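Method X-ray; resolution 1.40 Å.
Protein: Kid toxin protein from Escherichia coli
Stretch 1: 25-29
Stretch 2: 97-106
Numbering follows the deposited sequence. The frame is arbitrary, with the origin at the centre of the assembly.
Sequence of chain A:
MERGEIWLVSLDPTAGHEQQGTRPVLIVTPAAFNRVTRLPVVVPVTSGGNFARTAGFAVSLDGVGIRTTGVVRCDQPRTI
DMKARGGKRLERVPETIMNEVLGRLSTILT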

# COMPACT_ATOMS: atom_id res chain seq x y z
N VAL A 25 -9.06 -6.06 -7.78
CA VAL A 25 -8.36 -5.65 -6.57
C VAL A 25 -9.36 -5.64 -5.42
O VAL A 25 -10.57 -5.45 -5.63
CB VAL A 25 -7.67 -4.26 -6.69
CG1 VAL A 25 -6.71 -4.22 -7.87
CG2 VAL A 25 -8.69 -3.15 -6.78
N LEU A 26 -8.87 -5.89 -4.22
CA LEU A 26 -9.70 -5.94 -3.02
C LEU A 26 -9.49 -4.69 -2.18
O LEU A 26 -8.35 -4.36 -1.85
CB LEU A 26 -9.34 -7.18 -2.20
CG LEU A 26 -10.08 -7.40 -0.88
CD1 LEU A 26 -11.57 -7.57 -1.13
CD2 LEU A 26 -9.51 -8.59 -0.14
N ILE A 27 -10.56 -4.00 -1.82
CA ILE A 27 -10.46 -2.78 -1.02
C ILE A 27 -10.20 -3.12 0.44
O ILE A 27 -10.92 -3.89 1.06
CB ILE A 27 -11.73 -1.90 -1.19
CG1 ILE A 27 -11.87 -1.47 -2.66
CG2 ILE A 27 -11.68 -0.69 -0.25
CD1 ILE A 27 -12.99 -0.48 -2.98
N VAL A 28 -9.13 -2.53 0.97
CA VAL A 28 -8.69 -2.74 2.35
C VAL A 28 -9.26 -1.72 3.33
O VAL A 28 -9.56 -2.05 4.48
CB VAL A 28 -7.13 -2.65 2.41
CG1 VAL A 28 -6.59 -2.67 3.83
CG2 VAL A 28 -6.52 -3.77 1.58
N THR A 29 -9.37 -0.47 2.90
CA THR A 29 -9.79 0.62 3.77
C THR A 29 -11.30 0.73 3.87
O THR A 29 -12.02 0.34 2.95
CB THR A 29 -9.19 1.94 3.26
OG1 THR A 29 -9.13 1.92 1.83
CG2 THR A 29 -7.73 2.10 3.69
N ILE A 97 -12.71 -14.01 4.47
CA ILE A 97 -11.61 -13.69 3.56
C ILE A 97 -11.00 -12.35 3.93
O ILE A 97 -9.79 -12.21 4.03
CB ILE A 97 -12.08 -13.64 2.09
CG1 ILE A 97 -12.43 -15.03 1.56
CG2 ILE A 97 -11.02 -12.97 1.20
CD1 ILE A 97 -11.29 -16.02 1.58
N MET A 98 -11.85 -11.35 4.10
CA MET A 98 -11.36 -10.02 4.41
C MET A 98 -10.52 -10.05 5.69
O MET A 98 -9.45 -9.43 5.74
CB MET A 98 -12.51 -9.03 4.53
CG MET A 98 -12.09 -7.56 4.51
SD MET A 98 -11.25 -7.00 2.94
CE MET A 98 -9.58 -6.54 3.61
N ASN A 99 -10.97 -10.76 6.71
CA ASN A 99 -10.22 -10.80 7.96
C ASN A 99 -8.88 -11.52 7.81
O ASN A 99 -7.89 -11.14 8.44
CB ASN A 99 -11.07 -11.40 9.07
CG ASN A 99 -12.25 -10.51 9.44
OD1 ASN A 99 -12.19 -9.28 9.29
ND2 ASN A 99 -13.33 -11.12 9.92
N GLU A 100 -8.82 -12.55 6.97
CA GLU A 100 -7.55 -13.21 6.71
C GLU A 100 -6.57 -12.24 6.03
O GLU A 100 -5.38 -12.20 6.35
CB GLU A 100 -7.75 -14.47 5.86
CG GLU A 100 -6.56 -15.41 5.95
CD GLU A 100 -6.83 -16.81 5.44
OE1 GLU A 100 -5.92 -17.66 5.61
OE2 GLU A 100 -7.92 -17.08 4.91
N VAL A 101 -7.09 -11.45 5.08
CA VAL A 101 -6.29 -10.44 4.38
C VAL A 101 -5.78 -9.37 5.36
O VAL A 101 -4.60 -9.01 5.35
CB VAL A 101 -7.11 -9.84 3.23
CG1 VAL A 101 -6.45 -8.61 2.63
CG2 VAL A 101 -7.31 -10.89 2.16
N LEU A 102 -6.66 -8.86 6.21
CA LEU A 102 -6.27 -7.89 7.22
C LEU A 102 -5.19 -8.47 8.14
O LEU A 102 -4.26 -7.76 8.52
CB LEU A 102 -7.47 -7.41 8.02
CG LEU A 102 -8.52 -6.59 7.27
CD1 LEU A 102 -9.69 -6.35 8.20
CD2 LEU A 102 -7.97 -5.28 6.73
N GLY A 103 -5.32 -9.74 8.50
CA GLY A 103 -4.32 -10.40 9.32
C GLY A 103 -2.95 -10.41 8.66
O GLY A 103 -1.94 -10.17 9.32
N ARG A 104 -2.90 -10.71 7.37
CA ARG A 104 -1.62 -10.72 6.66
C ARG A 104 -1.03 -9.30 6.63
O ARG A 104 0.15 -9.12 6.90
CB ARG A 104 -1.74 -11.22 5.22
CG ARG A 104 -2.05 -12.70 4.99
CD ARG A 104 -1.59 -13.63 6.01
NE ARG A 104 -1.32 -14.95 5.44
CZ ARG A 104 -2.00 -16.05 5.73
NH1 ARG A 104 -3.04 -16.04 6.56
NH2 ARG A 104 -1.62 -17.19 5.15
N LEU A 105 -1.85 -8.30 6.33
CA LEU A 105 -1.36 -6.93 6.27
C LEU A 105 -0.87 -6.45 7.63
O LEU A 105 0.08 -5.65 7.72
CB LEU A 105 -2.45 -6.01 5.74
CG LEU A 105 -2.69 -6.14 4.24
CD1 LEU A 105 -4.05 -5.58 3.84
CD2 LEU A 105 -1.59 -5.46 3.44
N SER A 106 -1.50 -6.93 8.70
CA SER A 106 -1.12 -6.55 10.05
C SER A 106 0.33 -6.92 10.35
O SER A 106 1.00 -6.23 11.12
CB SER A 106 -2.04 -7.19 11.09
OG SER A 106 -1.83 -6.58 12.36

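How do a strand and a helix some seventy residues apart in sequence come together? Strand 25-27 crosses helix 97-106 almost at a right angle, 88° between their directions, with the axes 10.7 Å apart at closest approach. That spacing leaves room for a layer of side chains between the two backbones. The nearest CA atoms, those of Val28 and Leu102, are still 7.5 Å apart, and no hydrogen bond links the stretches. Within the helix the backbone bonds to itself, as in Leu102 N to Met98 O at 2.9 Å and Leu105 N to Val101 O at 3.0 Å; between the stretches, side-chain packing is mostly apolar.

Which strand side chains reach the helix? Leu26 points toward it, while Ile27, next along the strand, points away, the usual alternation of an extended chain. With chi1 t and chi2 p, Leu26 brings CD2 to 3.9 Å from Met98 SD and also to 3.9 Å from Val101 CG2. One methyl therefore touches two residues three positions apart on the helix. Val101 needs little reach to take part: it points toward the strand, and its short side chain, with chi1 t, already places CG2 against Leu26.

How does Met98 join the contact when its CA-to-CB bond points sideways? Its long, flexible side chain bends back, chi1 t and chi2 p, so that its end comes nearer the strand. Chi3, at -117°, lies between the usual wells; rotation about the SD-CG bond meets a low barrier, so such an angle costs little in methionine. The sulfur sits beside Leu26 and lies 3.6 Å from Ile27 O, a van der Waals contact, while Met98 CE reaches to 4.1 Å from Val28 CA. Thus Ile27 meets the helix through its backbone, although its side chain is directed away.

What does Val28 do just beyond the strand? Its CA-to-CB bond runs sideways, yet the branched side chain, chi1 t, reaches the helix with two methyls: Val28 CG1 is 4.1 Å from Leu102 CD2 and 3.9 Å from Leu105 CD1, and Val28 CG2 is 3.8 Å from Leu105 CD1, so both methyls pack on Leu105 while CG1 also touches Leu102. Both leucines have chi1 m and chi2 t, a common pairing in helices, where it keeps the side chain clear of the backbone. Leu105 points toward the strand directly; Leu102 starts sideways, and its end comes nearer. These contacts are dispersive and hydrophobic, gaining from close fit and from the exclusion of water rather than from directed bonds.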